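PDB 3AFO: NADH kinase POS5, mitochondrial from Saccharomyces cerevisiae, which phosphorylates NADH and NAD(+) with ATP, preferring NADH twofold, and is a key source of NADPH and an antioxidant factor. Local coordinates for residues 239-244 with 249-254; 260-265 with 271-276; 151-156 with 197-202. All blocks are in the same frame, centred on the assembly; numbering follows the deposited sequence.

In the fold
Contacts 3 and 1 line the same NADH site of this chain, their centres about 10 Å apart: contact 3 brings F152, L153, N200 and D201 to the dinucleotide, and contact 1 adds T241, A242 and Y243. T241 OG1 lies 3.7 Å from F152 CD2, so the two walls meet. Contact 2 adjoins contact 1, centre to centre about 11 Å, joined by a probable hydrogen bond from S244 OG to T262 OG1 (2.6 Å). It lies about 19 Å from contact 3 between centres and does not touch it. At its far end C265 approaches a second NADH, held mainly by the third subunit.

Contact 1: 239-244 with 249-254; sequences GSTAYS and GSIVSP. With NAI (1,4-dihydronicotinamide adenine dinucleotide), chain C.
S240 and V252 make the tight end of this contact. The amide of V252 donates to S240 OG over 3.0 Å, nearly straight at 163°. The hydroxyl stands between its own backbone N and carbonyl carbon (chi1 74°), which turns OG to the strand, and it is bonded to P237 O as well. S240 CB also lies 3.6 Å from S250 O. At the other end G249 N donates to S244 O at 2.8 Å, and the lack of a side chain on G249 lets the backbone pass close beside S244 OG. Between these two bonds a bridging water joins both segments: it donates to S240 O and S250 O and accepts from S244 OG, while S244 OG is also bonded to T262.

The segment 239-244 belongs to the glycine-, serine- and threonine-rich loop of the NAD kinase C-terminal domain, which leads through the N-cap A242 into helix 243-246. The side turned from 249-254 serves the ligand: T241 OG1 donates to N1A of the adenine at 2.7 Å, Y243 N to ribose O2D at 3.1 Å, and the Y243 ring carries the dihydronicotinamide on one face, with C4N 3.6 Å above its centre.

Packing is looser where T241 and I251 cross obliquely, touching only through their CG2 methyls at 4.1 Å. Beyond them I251 leans on W364 and I368. I251 and V252 also pair in a parallel ladder with a strand of the second subunit, and S250 OG bonds to S250 of that subunit.

Contact 2: 260-265 with 271-276; sequences LMTPIC and FRPLIL. With NAI (1,4-dihydronicotinamide adenine dinucleotide), chain F.
M261 and L274 form the hydrogen-bonded pair of an antiparallel beta hairpin, strands 258-266 and 274-277, at one margin of the six-stranded sheet of the C-terminal domain. The backbone bonds are reciprocal: M261 N to L274 O and L274 N to M261 O, both 3.0 Å, the first almost straight at 173°. L260 and I275 are the neighbouring non-hydrogen-bonded pair. The sheet does not stop at L274 and I275, since both pair in a parallel ladder with a strand of the second subunit.

Aliphatic packing follows the two faces. On one, L260 and I275 lie side by side, CG to CD1 at 3.8 Å. On the other, M261 runs out extended and then bends at its last torsion (chi3 -71°), which brings SD alongside L274 CD1 and sets CE 3.9 Å from L276 CD1. L224 of strand 222-228 meets M261 and L274 on this face.

The aromatic contact is at the turn end. P263 CB sits over the face of the F271 ring in a CH-pi contact, 3.6 Å from the centroid and 11° off the normal, while M261 CG comes to the ring edge near its plane. F374 of the second subunit meets the same ring edge-to-face. A serine in place of F271 would probably leave the P263 ring without its aromatic floor and M261 and F374 of the second subunit without their shared partner.

Water supplies the remaining polar link: T262 OG1, hydrogen-bonded to S244 OG, also bonds to water 2, which donates to L274 O and lies 2.9 Å from each of T262 OG1 and L274 O.

Contact 3: 151-156 with 197-202; sequences GFLSPF and HAMNDI. With NAI (1,4-dihydronicotinamide adenine dinucleotide), chain C.
L153 and N200 meet beside the adenine of the bound NADH. The two methyls of L153 stand above one face of the base at its amino end, with CD2 3.7 Å from N6A. F152 comes in over that same face farther along, its CB 3.3 Å from C2A, and its ring approaches N1A obliquely. Under the opposite face lies A242 CB. The N200 amide borders the N6A and N7A side of the base, displaced from its plane toward the A242 face.

Between the two segments themselves the touch is light and apolar. M199 is fully extended, all three side-chain torsions near 180°, and this reach is what brings CE to L153 CD1, still a wide 4.4 Å away. L153 CD1 also borders the N200 amide, and I127 packs on L153 and L128 on M199, both from helix 124-132.

N200 and D201 form the Asn-Asp version of the NE/D motif of NAD kinases, here facing the loop 151-156 of the N-terminal domain across the cleft that holds the dinucleotide. Both sides of the cleft are fixed by a carboxylate. D304 accepts the backbone N-H groups of M199, N200 and D201, while D124 accepts those of F152 and L153.

With chi1 at 46°, the D201 carboxylate folds back over its own backbone, facing the diol of the nicotinamide ribose. OD1 is 2.7 Å from O3D, whose proton has another acceptor within reach. O2D donates to OD2 at a very short 2.5 Å, a length to be read with caution.

Contact 1: 239-244 with 249-254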
loop_
_atom_site.group_PDB
_atom_site.type_symbol
_atom_site.label_atom_id
_atom_site.label_comp_id
_atom_site.label_asym_id
_atom_site.label_seq_id
_atom_site.Cartn_x
_atom_site.Cartn_y
_atom_site.Cartn_z
ATOM N N GLY A 239 -15.406 2.562 -12.011
ATOM C CA GLY A 239 -15.426 2.552 -10.543
ATOM C C GLY A 239 -14.069 2.422 -9.865
ATOM O O GLY A 239 -13.991 2.486 -8.635
ATOM N N SER A 240 -13.005 2.230 -10.650
ATOM C CA SER A 240 -11.643 2.120 -10.084
ATOM C C SER A 240 -11.208 3.408 -9.375
ATOM O O SER A 240 -10.398 3.378 -8.450
ATOM C CB SER A 240 -10.607 1.724 -11.151
ATOM O OG SER A 240 -10.322 2.805 -12.029
ATOM N N THR A 241 -11.766 4.534 -9.793
ATOM C CA THR A 241 -11.460 5.803 -9.142
ATOM C C THR A 241 -12.428 6.127 -7.998
ATOM O O THR A 241 -12.331 7.188 -7.378
ATOM C CB THR A 241 -11.398 6.955 -10.173
ATOM O OG1 THR A 241 -12.584 6.943 -10.984
ATOM C CG2 THR A 241 -10.181 6.782 -11.073
ATOM N N ALA A 242 -13.331 5.198 -7.690
ATOM C CA ALA A 242 -14.347 5.424 -6.644
ATOM C C ALA A 242 -13.963 4.671 -5.353
ATOM O O ALA A 242 -12.805 4.787 -4.912
ATOM C CB ALA A 242 -15.735 5.033 -7.165
ATOM N N TYR A 243 -14.878 3.912 -4.746
ATOM C CA TYR A 243 -14.567 3.199 -3.484
ATOM C C TYR A 243 -13.271 2.368 -3.570
ATOM O O TYR A 243 -12.460 2.353 -2.639
ATOM C CB TYR A 243 -15.736 2.276 -3.079
ATOM C CG TYR A 243 -15.884 1.965 -1.591
ATOM C CD1 TYR A 243 -17.066 1.379 -1.114
ATOM C CD2 TYR A 243 -14.875 2.259 -0.665
ATOM C CE1 TYR A 243 -17.238 1.082 0.223
ATOM C CE2 TYR A 243 -15.038 1.970 0.707
ATOM C CZ TYR A 243 -16.229 1.380 1.132
ATOM O OH TYR A 243 -16.437 1.094 2.460
ATOM N N SER A 244 -13.076 1.680 -4.692
ATOM C CA SER A 244 -11.905 0.830 -4.876
ATOM C C SER A 244 -10.596 1.622 -4.697
ATOM O O SER A 244 -9.640 1.120 -4.095
ATOM C CB SER A 244 -11.955 0.163 -6.252
ATOM O OG SER A 244 -10.819 -0.647 -6.460
ATOM N N GLY A 249 -6.929 0.454 -4.376
ATOM C CA GLY A 249 -6.893 -0.121 -5.722
ATOM C C GLY A 249 -6.136 0.711 -6.752
ATOM O O GLY A 249 -5.867 1.895 -6.541
ATOM N N SER A 250 -5.790 0.072 -7.868
ATOM C CA SER A 250 -5.133 0.734 -8.993
ATOM C C SER A 250 -6.136 1.532 -9.817
ATOM O O SER A 250 -7.344 1.262 -9.791
ATOM C CB SER A 250 -4.420 -0.290 -9.891
ATOM O OG SER A 250 -3.364 -0.940 -9.187
ATOM N N ILE A 251 -5.620 2.533 -10.517
ATOM C CA ILE A 251 -6.430 3.379 -11.396
ATOM C C ILE A 251 -6.456 2.696 -12.752
ATOM O O ILE A 251 -5.414 2.440 -13.345
ATOM C CB ILE A 251 -5.836 4.819 -11.509
ATOM C CG1 ILE A 251 -5.922 5.532 -10.147
ATOM C CG2 ILE A 251 -6.528 5.616 -12.641
ATOM C CD1 ILE A 251 -5.274 6.922 -10.106
ATOM N N VAL A 252 -7.656 2.355 -13.211
ATOM C CA VAL A 252 -7.803 1.555 -14.411
ATOM C C VAL A 252 -8.519 2.377 -15.475
ATOM O O VAL A 252 -9.614 2.882 -15.238
ATOM C CB VAL A 252 -8.579 0.260 -14.119
ATOM C CG1 VAL A 252 -8.673 -0.608 -15.378
ATOM C CG2 VAL A 252 -7.898 -0.518 -12.975
ATOM N N SER A 253 -7.885 2.527 -16.630
ATOM C CA SER A 253 -8.501 3.230 -17.745
ATOM C C SER A 253 -9.847 2.597 -18.139
ATOM O O SER A 253 -9.947 1.362 -18.242
ATOM C CB SER A 253 -7.570 3.245 -18.952
ATOM O OG SER A 253 -8.322 3.403 -20.150
ATOM N N PRO A 254 -10.875 3.437 -18.391
ATOM C CA PRO A 254 -12.199 2.900 -18.758
ATOM C C PRO A 254 -12.210 2.174 -20.100
ATOM O O PRO A 254 -13.234 1.600 -20.476
ATOM C CB PRO A 254 -13.094 4.145 -18.794
ATOM C CG PRO A 254 -12.131 5.282 -19.060
ATOM C CD PRO A 254 -10.903 4.904 -18.264
HETATM P PA NAI C . -21.306 9.773 -2.428
HETATM O O1A NAI C . -21.453 11.248 -2.661
HETATM O O2A NAI C . -21.554 9.293 -0.899
HETATM O O5B NAI C . -19.859 9.264 -2.736
HETATM C C5B NAI C . -19.298 9.700 -3.878
HETATM C C4B NAI C . -17.960 10.271 -3.575
HETATM O O4B NAI C . -17.154 9.450 -4.462
HETATM C C3B NAI C . -18.119 11.642 -4.223
HETATM O O3B NAI C . -17.031 12.481 -3.828
HETATM C C2B NAI C . -18.024 11.271 -5.705
HETATM O O2B NAI C . -17.557 12.357 -6.496
HETATM C C1B NAI C . -16.946 10.187 -5.689
HETATM N N9A NAI C . -17.105 9.250 -6.836
HETATM C C8A NAI C . -18.174 8.504 -7.137
HETATM N N7A NAI C . -17.917 7.800 -8.252
HETATM C C5A NAI C . -16.674 8.083 -8.645
HETATM C C6A NAI C . -15.860 7.671 -9.701
HETATM N N6A NAI C . -16.270 6.776 -10.623
HETATM N N1A NAI C . -14.622 8.198 -9.789
HETATM C C2A NAI C . -14.169 9.080 -8.911
HETATM N N3A NAI C . -14.917 9.489 -7.896
HETATM C C4A NAI C . -16.166 9.014 -7.744
HETATM O O3 NAI C . -22.376 8.859 -3.308
HETATM P PN NAI C . -22.535 8.988 -4.902
HETATM O O1N NAI C . -21.971 10.296 -5.371
HETATM O O2N NAI C . -23.923 8.555 -5.164
HETATM O O5D NAI C . -21.540 7.855 -5.533
HETATM C C5D NAI C . -21.654 6.497 -5.144
HETATM C C4D NAI C . -20.266 5.896 -4.991
HETATM O O4D NAI C . -19.778 6.306 -3.693
HETATM C C3D NAI C . -20.276 4.381 -4.868
HETATM O O3D NAI C . -20.337 3.762 -6.161
HETATM C C2D NAI C . -18.914 4.128 -4.181
HETATM O O2D NAI C . -17.922 3.813 -5.170
HETATM C C1D NAI C . -18.593 5.513 -3.546
HETATM N N1N NAI C . -18.301 5.295 -2.120
HETATM C C2N NAI C . -17.011 5.579 -1.684
HETATM C C3N NAI C . -16.644 5.380 -0.364
HETATM C C7N NAI C . -15.195 5.732 0.057
HETATM O O7N NAI C . -14.803 5.621 1.217
HETATM N N7N NAI C . -14.422 6.169 -0.917
HETATM C C4N NAI C . -17.595 4.888 0.540
HETATM C C5N NAI C . -18.907 4.590 0.117
HETATM C C6N NAI C . -19.274 4.783 -1.216
HETATM O O HOH W 1 -9.142 1.079 -7.786
#

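Contact 2: 260-265 with 271-276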
loop_
_atom_site.group_PDB
_atom_site.type_symbol
_atom_site.label_atom_id
_atom_site.label_comp_id
_atom_site.label_asym_id
_atom_site.label_seq_id
_atom_site.Cartn_x
_atom_site.Cartn_y
_atom_site.Cartn_z
ATOM N N LEU A 260 -12.496 -5.205 -11.334
ATOM C CA LEU A 260 -11.634 -5.064 -10.157
ATOM C C LEU A 260 -12.235 -5.804 -8.984
ATOM O O LEU A 260 -13.441 -5.722 -8.750
ATOM C CB LEU A 260 -11.449 -3.585 -9.768
ATOM C CG LEU A 260 -10.528 -2.723 -10.649
ATOM C CD1 LEU A 260 -11.218 -2.261 -11.945
ATOM C CD2 LEU A 260 -10.025 -1.514 -9.872
ATOM N N MET A 261 -11.394 -6.521 -8.247
ATOM C CA MET A 261 -11.772 -7.078 -6.953
ATOM C C MET A 261 -10.864 -6.468 -5.894
ATOM O O MET A 261 -9.670 -6.766 -5.853
ATOM C CB MET A 261 -11.651 -8.607 -6.947
ATOM C CG MET A 261 -12.018 -9.245 -5.604
ATOM S SD MET A 261 -11.925 -11.040 -5.690
ATOM C CE MET A 261 -13.355 -11.407 -6.725
ATOM N N THR A 262 -11.427 -5.615 -5.040
ATOM C CA THR A 262 -10.606 -4.854 -4.085
ATOM C C THR A 262 -11.115 -5.061 -2.666
ATOM O O THR A 262 -12.282 -4.781 -2.399
ATOM C CB THR A 262 -10.630 -3.330 -4.415
ATOM O OG1 THR A 262 -10.241 -3.122 -5.779
ATOM C CG2 THR A 262 -9.704 -2.522 -3.473
ATOM N N PRO A 263 -10.242 -5.540 -1.752
ATOM C CA PRO A 263 -10.700 -5.778 -0.381
ATOM C C PRO A 263 -10.905 -4.464 0.365
ATOM O O PRO A 263 -10.245 -3.464 0.072
ATOM C CB PRO A 263 -9.556 -6.575 0.244
ATOM C CG PRO A 263 -8.318 -6.088 -0.482
ATOM C CD PRO A 263 -8.801 -5.826 -1.916
ATOM N N ILE A 264 -11.858 -4.458 1.288
ATOM C CA ILE A 264 -12.088 -3.290 2.126
ATOM C C ILE A 264 -11.668 -3.621 3.555
ATOM O O ILE A 264 -12.353 -4.376 4.243
ATOM C CB ILE A 264 -13.580 -2.805 2.095
ATOM C CG1 ILE A 264 -14.047 -2.613 0.648
ATOM C CG2 ILE A 264 -13.732 -1.499 2.904
ATOM C CD1 ILE A 264 -15.562 -2.435 0.482
ATOM N N CYS A 265 -10.547 -3.034 3.990
ATOM C CA CYS A 265 -9.973 -3.277 5.329
ATOM C C CYS A 265 -9.948 -4.769 5.712
ATOM O O CYS A 265 -10.610 -5.202 6.664
ATOM C CB CYS A 265 -10.684 -2.403 6.383
ATOM S SG CYS A 265 -10.560 -0.635 6.003
ATOM N N PHE A 271 -3.818 -9.580 0.947
ATOM C CA PHE A 271 -4.920 -9.449 -0.020
ATOM C C PHE A 271 -4.626 -8.262 -0.928
ATOM O O PHE A 271 -5.198 -7.174 -0.773
ATOM C CB PHE A 271 -6.293 -9.300 0.665
ATOM C CG PHE A 271 -7.487 -9.567 -0.255
ATOM C CD1 PHE A 271 -8.664 -10.118 0.264
ATOM C CD2 PHE A 271 -7.448 -9.253 -1.609
ATOM C CE1 PHE A 271 -9.773 -10.363 -0.573
ATOM C CE2 PHE A 271 -8.551 -9.490 -2.455
ATOM C CZ PHE A 271 -9.708 -10.043 -1.935
ATOM N N ARG A 272 -3.706 -8.475 -1.868
ATOM C CA ARG A 272 -3.368 -7.458 -2.858
ATOM C C ARG A 272 -4.556 -7.351 -3.814
ATOM O O ARG A 272 -5.109 -8.376 -4.199
ATOM C CB ARG A 272 -2.106 -7.896 -3.635
ATOM C CG ARG A 272 -1.489 -6.830 -4.574
ATOM C CD ARG A 272 -0.909 -5.635 -3.799
ATOM N NE ARG A 272 0.247 -5.985 -2.959
ATOM C CZ ARG A 272 1.515 -6.004 -3.384
ATOM N NH1 ARG A 272 1.804 -5.718 -4.646
ATOM N NH2 ARG A 272 2.506 -6.312 -2.548
ATOM N N PRO A 273 -4.946 -6.123 -4.219
ATOM C CA PRO A 273 -6.092 -5.995 -5.134
ATOM C C PRO A 273 -5.894 -6.801 -6.420
ATOM O O PRO A 273 -4.761 -6.920 -6.907
ATOM C CB PRO A 273 -6.132 -4.487 -5.438
ATOM C CG PRO A 273 -5.481 -3.845 -4.246
ATOM C CD PRO A 273 -4.372 -4.808 -3.871
ATOM N N LEU A 274 -6.980 -7.374 -6.938
ATOM C CA LEU A 274 -6.923 -8.216 -8.141
ATOM C C LEU A 274 -7.587 -7.536 -9.326
ATOM O O LEU A 274 -8.581 -6.817 -9.159
ATOM C CB LEU A 274 -7.639 -9.561 -7.902
ATOM C CG LEU A 274 -7.144 -10.516 -6.813
ATOM C CD1 LEU A 274 -8.029 -11.784 -6.808
ATOM C CD2 LEU A 274 -5.638 -10.873 -6.953
ATOM N N ILE A 275 -7.053 -7.791 -10.518
ATOM C CA ILE A 275 -7.667 -7.322 -11.758
ATOM C C ILE A 275 -8.027 -8.567 -12.567
ATOM O O ILE A 275 -7.151 -9.362 -12.940
ATOM C CB ILE A 275 -6.724 -6.405 -12.589
ATOM C CG1 ILE A 275 -6.109 -5.253 -11.737
ATOM C CG2 ILE A 275 -7.436 -5.885 -13.848
ATOM C CD1 ILE A 275 -7.086 -4.174 -11.290
ATOM N N LEU A 276 -9.321 -8.748 -12.799
ATOM C CA LEU A 276 -9.842 -9.974 -13.410
ATOM C C LEU A 276 -10.330 -9.692 -14.825
ATOM O O LEU A 276 -10.662 -8.549 -15.130
ATOM C CB LEU A 276 -10.985 -10.534 -12.548
ATOM C CG LEU A 276 -10.743 -10.686 -11.045
ATOM C CD1 LEU A 276 -12.041 -11.128 -10.336
ATOM C CD2 LEU A 276 -9.610 -11.674 -10.757
HETATM P PA NAI F . -13.590 -8.979 17.108
HETATM O O1A NAI F . -13.716 -10.432 17.421
HETATM O O2A NAI F . -14.838 -8.363 16.305
HETATM O O5B NAI F . -12.494 -8.634 16.068
HETATM C C5B NAI F . -11.209 -8.641 16.444
HETATM C C4B NAI F . -10.410 -9.341 15.400
HETATM O O4B NAI F . -9.217 -8.565 15.513
HETATM C C3B NAI F . -10.128 -10.711 16.006
HETATM O O3B NAI F . -9.565 -11.545 14.988
HETATM C C2B NAI F . -9.096 -10.341 17.068
HETATM O O2B NAI F . -8.271 -11.447 17.437
HETATM C C1B NAI F . -8.262 -9.321 16.298
HETATM N N9A NAI F . -7.566 -8.356 17.176
HETATM C C8A NAI F . -8.108 -7.644 18.177
HETATM N N7A NAI F . -7.160 -6.899 18.743
HETATM C C5A NAI F . -6.016 -7.134 18.092
HETATM C C6A NAI F . -4.721 -6.651 18.210
HETATM N N6A NAI F . -4.390 -5.735 19.141
HETATM N N1A NAI F . -3.789 -7.118 17.363
HETATM C C2A NAI F . -4.077 -8.011 16.425
HETATM N N3A NAI F . -5.300 -8.490 16.277
HETATM C C4A NAI F . -6.282 -8.063 17.094
HETATM O O3 NAI F . -13.507 -8.005 18.447
HETATM P PN NAI F . -12.401 -8.057 19.604
HETATM O O1N NAI F . -11.697 -9.363 19.583
HETATM O O2N NAI F . -13.100 -7.593 20.820
HETATM O O5D NAI F . -11.344 -6.908 19.139
HETATM C C5D NAI F . -11.800 -5.554 18.920
HETATM C C4D NAI F . -11.026 -4.939 17.745
HETATM O O4D NAI F . -11.637 -5.374 16.523
HETATM C C3D NAI F . -11.160 -3.420 17.640
HETATM O O3D NAI F . -10.279 -2.787 18.576
HETATM C C2D NAI F . -10.686 -3.181 16.194
HETATM O O2D NAI F . -9.269 -2.904 16.159
HETATM C C1D NAI F . -10.966 -4.551 15.516
HETATM N N1N NAI F . -11.768 -4.270 14.303
HETATM C C2N NAI F . -11.170 -4.535 13.060
HETATM C C3N NAI F . -11.844 -4.279 11.874
HETATM C C7N NAI F . -11.124 -4.601 10.550
HETATM O O7N NAI F . -11.643 -4.405 9.447
HETATM N N7N NAI F . -9.898 -5.072 10.716
HETATM C C4N NAI F . -13.136 -3.736 11.911
HETATM C C5N NAI F . -13.746 -3.459 13.154
HETATM C C6N NAI F . -13.071 -3.722 14.345
HETATM O O HOH W 2 -8.548 -4.239 -7.836
#

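Contact 3: 151-156 with 197-202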
loop_
_atom_site.group_PDB
_atom_site.type_symbol
_atom_site.label_atom_id
_atom_site.label_comp_id
_atom_site.label_asym_id
_atom_site.label_seq_id
_atom_site.Cartn_x
_atom_site.Cartn_y
_atom_site.Cartn_z
ATOM N N GLY A 151 -17.240 16.384 -8.824
ATOM C CA GLY A 151 -17.008 14.951 -8.787
ATOM C C GLY A 151 -16.023 14.657 -9.896
ATOM O O GLY A 151 -15.302 15.555 -10.340
ATOM N N PHE A 152 -16.001 13.413 -10.359
ATOM C CA PHE A 152 -15.028 12.982 -11.346
ATOM C C PHE A 152 -15.612 12.763 -12.746
ATOM O O PHE A 152 -14.922 12.991 -13.737
ATOM C CB PHE A 152 -14.337 11.700 -10.866
ATOM C CG PHE A 152 -13.216 11.224 -11.763
ATOM C CD1 PHE A 152 -11.971 11.865 -11.752
ATOM C CD2 PHE A 152 -13.393 10.126 -12.600
ATOM C CE1 PHE A 152 -10.919 11.430 -12.564
ATOM C CE2 PHE A 152 -12.352 9.670 -13.419
ATOM C CZ PHE A 152 -11.101 10.328 -13.404
ATOM N N LEU A 153 -16.871 12.329 -12.820
ATOM C CA LEU A 153 -17.431 11.794 -14.080
ATOM C C LEU A 153 -18.009 12.813 -15.075
ATOM O O LEU A 153 -17.917 12.592 -16.290
ATOM C CB LEU A 153 -18.455 10.680 -13.798
ATOM C CG LEU A 153 -17.934 9.464 -13.003
ATOM C CD1 LEU A 153 -19.064 8.518 -12.647
ATOM C CD2 LEU A 153 -16.835 8.719 -13.756
ATOM N N SER A 154 -18.614 13.896 -14.582
ATOM C CA SER A 154 -19.217 14.905 -15.465
ATOM C C SER A 154 -18.152 15.746 -16.166
ATOM O O SER A 154 -17.450 16.519 -15.508
ATOM C CB SER A 154 -20.164 15.817 -14.679
ATOM O OG SER A 154 -21.115 15.072 -13.935
ATOM N N PRO A 155 -18.023 15.615 -17.502
ATOM C CA PRO A 155 -16.927 16.318 -18.165
ATOM C C PRO A 155 -17.184 17.805 -18.481
ATOM O O PRO A 155 -16.240 18.508 -18.835
ATOM C CB PRO A 155 -16.752 15.542 -19.488
ATOM C CG PRO A 155 -17.697 14.367 -19.412
ATOM C CD PRO A 155 -18.769 14.784 -18.462
ATOM N N PHE A 156 -18.432 18.265 -18.376
ATOM C CA PHE A 156 -18.790 19.623 -18.802
ATOM C C PHE A 156 -19.246 20.517 -17.673
ATOM O O PHE A 156 -20.025 20.111 -16.807
ATOM C CB PHE A 156 -19.906 19.592 -19.864
ATOM C CG PHE A 156 -19.564 18.776 -21.071
ATOM C CD1 PHE A 156 -18.714 19.283 -22.040
ATOM C CD2 PHE A 156 -20.068 17.486 -21.220
ATOM C CE1 PHE A 156 -18.368 18.517 -23.153
ATOM C CE2 PHE A 156 -19.726 16.718 -22.320
ATOM C CZ PHE A 156 -18.883 17.240 -23.291
ATOM N N HIS A 197 -27.891 -3.491 -11.760
ATOM C CA HIS A 197 -26.867 -3.100 -12.708
ATOM C C HIS A 197 -25.994 -1.988 -12.140
ATOM O O HIS A 197 -26.496 -1.063 -11.503
ATOM C CB HIS A 197 -27.512 -2.682 -14.024
ATOM C CG HIS A 197 -28.309 -3.777 -14.663
ATOM N ND1 HIS A 197 -29.560 -4.144 -14.215
ATOM C CD2 HIS A 197 -28.021 -4.602 -15.696
ATOM C CE1 HIS A 197 -30.012 -5.146 -14.950
ATOM N NE2 HIS A 197 -29.098 -5.440 -15.857
ATOM N N ALA A 198 -24.687 -2.101 -12.371
ATOM C CA ALA A 198 -23.706 -1.203 -11.760
ATOM C C ALA A 198 -22.826 -0.524 -12.788
ATOM O O ALA A 198 -22.250 -1.174 -13.660
ATOM C CB ALA A 198 -22.839 -1.954 -10.739
ATOM N N MET A 199 -22.700 0.793 -12.654
ATOM C CA MET A 199 -21.774 1.567 -13.468
ATOM C C MET A 199 -20.414 1.713 -12.763
ATOM O O MET A 199 -19.364 1.717 -13.414
ATOM C CB MET A 199 -22.393 2.938 -13.733
ATOM C CG MET A 199 -21.515 3.937 -14.381
ATOM S SD MET A 199 -22.513 5.358 -14.869
ATOM C CE MET A 199 -21.257 6.252 -15.753
ATOM N N ASN A 200 -20.466 1.848 -11.441
ATOM C CA ASN A 200 -19.291 2.005 -10.584
ATOM C C ASN A 200 -18.883 0.683 -9.966
ATOM O O ASN A 200 -17.802 0.138 -10.249
ATOM C CB ASN A 200 -19.613 2.961 -9.435
ATOM C CG ASN A 200 -18.964 4.318 -9.566
ATOM O OD1 ASN A 200 -19.024 5.109 -8.618
ATOM N ND2 ASN A 200 -18.347 4.608 -10.707
ATOM N N ASP A 201 -19.740 0.188 -9.084
ATOM C CA ASP A 201 -19.368 -0.935 -8.257
ATOM C C ASP A 201 -20.503 -1.665 -7.582
ATOM O O ASP A 201 -21.636 -1.174 -7.493
ATOM C CB ASP A 201 -18.347 -0.486 -7.195
ATOM C CG ASP A 201 -18.736 0.814 -6.504
ATOM O OD1 ASP A 201 -19.948 1.080 -6.289
ATOM O OD2 ASP A 201 -17.802 1.571 -6.154
ATOM N N ILE A 202 -20.161 -2.853 -7.098
ATOM C CA ILE A 202 -20.998 -3.649 -6.236
ATOM C C ILE A 202 -20.153 -3.931 -5.007
ATOM O O ILE A 202 -19.009 -4.408 -5.132
ATOM C CB ILE A 202 -21.394 -4.967 -6.925
ATOM C CG1 ILE A 202 -22.246 -4.650 -8.164
ATOM C CG2 ILE A 202 -22.141 -5.907 -5.932
ATOM C CD1 ILE A 202 -21.973 -5.545 -9.372
HETATM P PA NAI C . -21.306 9.773 -2.428
HETATM O O1A NAI C . -21.453 11.248 -2.661
HETATM O O2A NAI C . -21.554 9.293 -0.899
HETATM O O5B NAI C . -19.859 9.264 -2.736
HETATM C C5B NAI C . -19.298 9.700 -3.878
HETATM C C4B NAI C . -17.960 10.271 -3.575
HETATM O O4B NAI C . -17.154 9.450 -4.462
HETATM C C3B NAI C . -18.119 11.642 -4.223
HETATM O O3B NAI C . -17.031 12.481 -3.828
HETATM C C2B NAI C . -18.024 11.271 -5.705
HETATM O O2B NAI C . -17.557 12.357 -6.496
HETATM C C1B NAI C . -16.946 10.187 -5.689
HETATM N N9A NAI C . -17.105 9.250 -6.836
HETATM C C8A NAI C . -18.174 8.504 -7.137
HETATM N N7A NAI C . -17.917 7.800 -8.252
HETATM C C5A NAI C . -16.674 8.083 -8.645
HETATM C C6A NAI C . -15.860 7.671 -9.701
HETATM N N6A NAI C . -16.270 6.776 -10.623
HETATM N N1A NAI C . -14.622 8.198 -9.789
HETATM C C2A NAI C . -14.169 9.080 -8.911
HETATM N N3A NAI C . -14.917 9.489 -7.896
HETATM C C4A NAI C . -16.166 9.014 -7.744
HETATM O O3 NAI C . -22.376 8.859 -3.308
HETATM P PN NAI C . -22.535 8.988 -4.902
HETATM O O1N NAI C . -21.971 10.296 -5.371
HETATM O O2N NAI C . -23.923 8.555 -5.164
HETATM O O5D NAI C . -21.540 7.855 -5.533
HETATM C C5D NAI C . -21.654 6.497 -5.144
HETATM C C4D NAI C . -20.266 5.896 -4.991
HETATM O O4D NAI C . -19.778 6.306 -3.693
HETATM C C3D NAI C . -20.276 4.381 -4.868
HETATM O O3D NAI C . -20.337 3.762 -6.161
HETATM C C2D NAI C . -18.914 4.128 -4.181
HETATM O O2D NAI C . -17.922 3.813 -5.170
HETATM C C1D NAI C . -18.593 5.513 -3.546
HETATM N N1N NAI C . -18.301 5.295 -2.120
HETATM C C2N NAI C . -17.011 5.579 -1.684
HETATM C C3N NAI C . -16.644 5.380 -0.364
HETATM C C7N NAI C . -15.195 5.732 0.057
HETATM O O7N NAI C . -14.803 5.621 1.217
HETATM N N7N NAI C . -14.422 6.169 -0.917
HETATM C C4N NAI C . -17.595 4.888 0.540
HETATM C C5N NAI C . -18.907 4.590 0.117
HETATM C C6N NAI C . -19.274 4.783 -1.216
#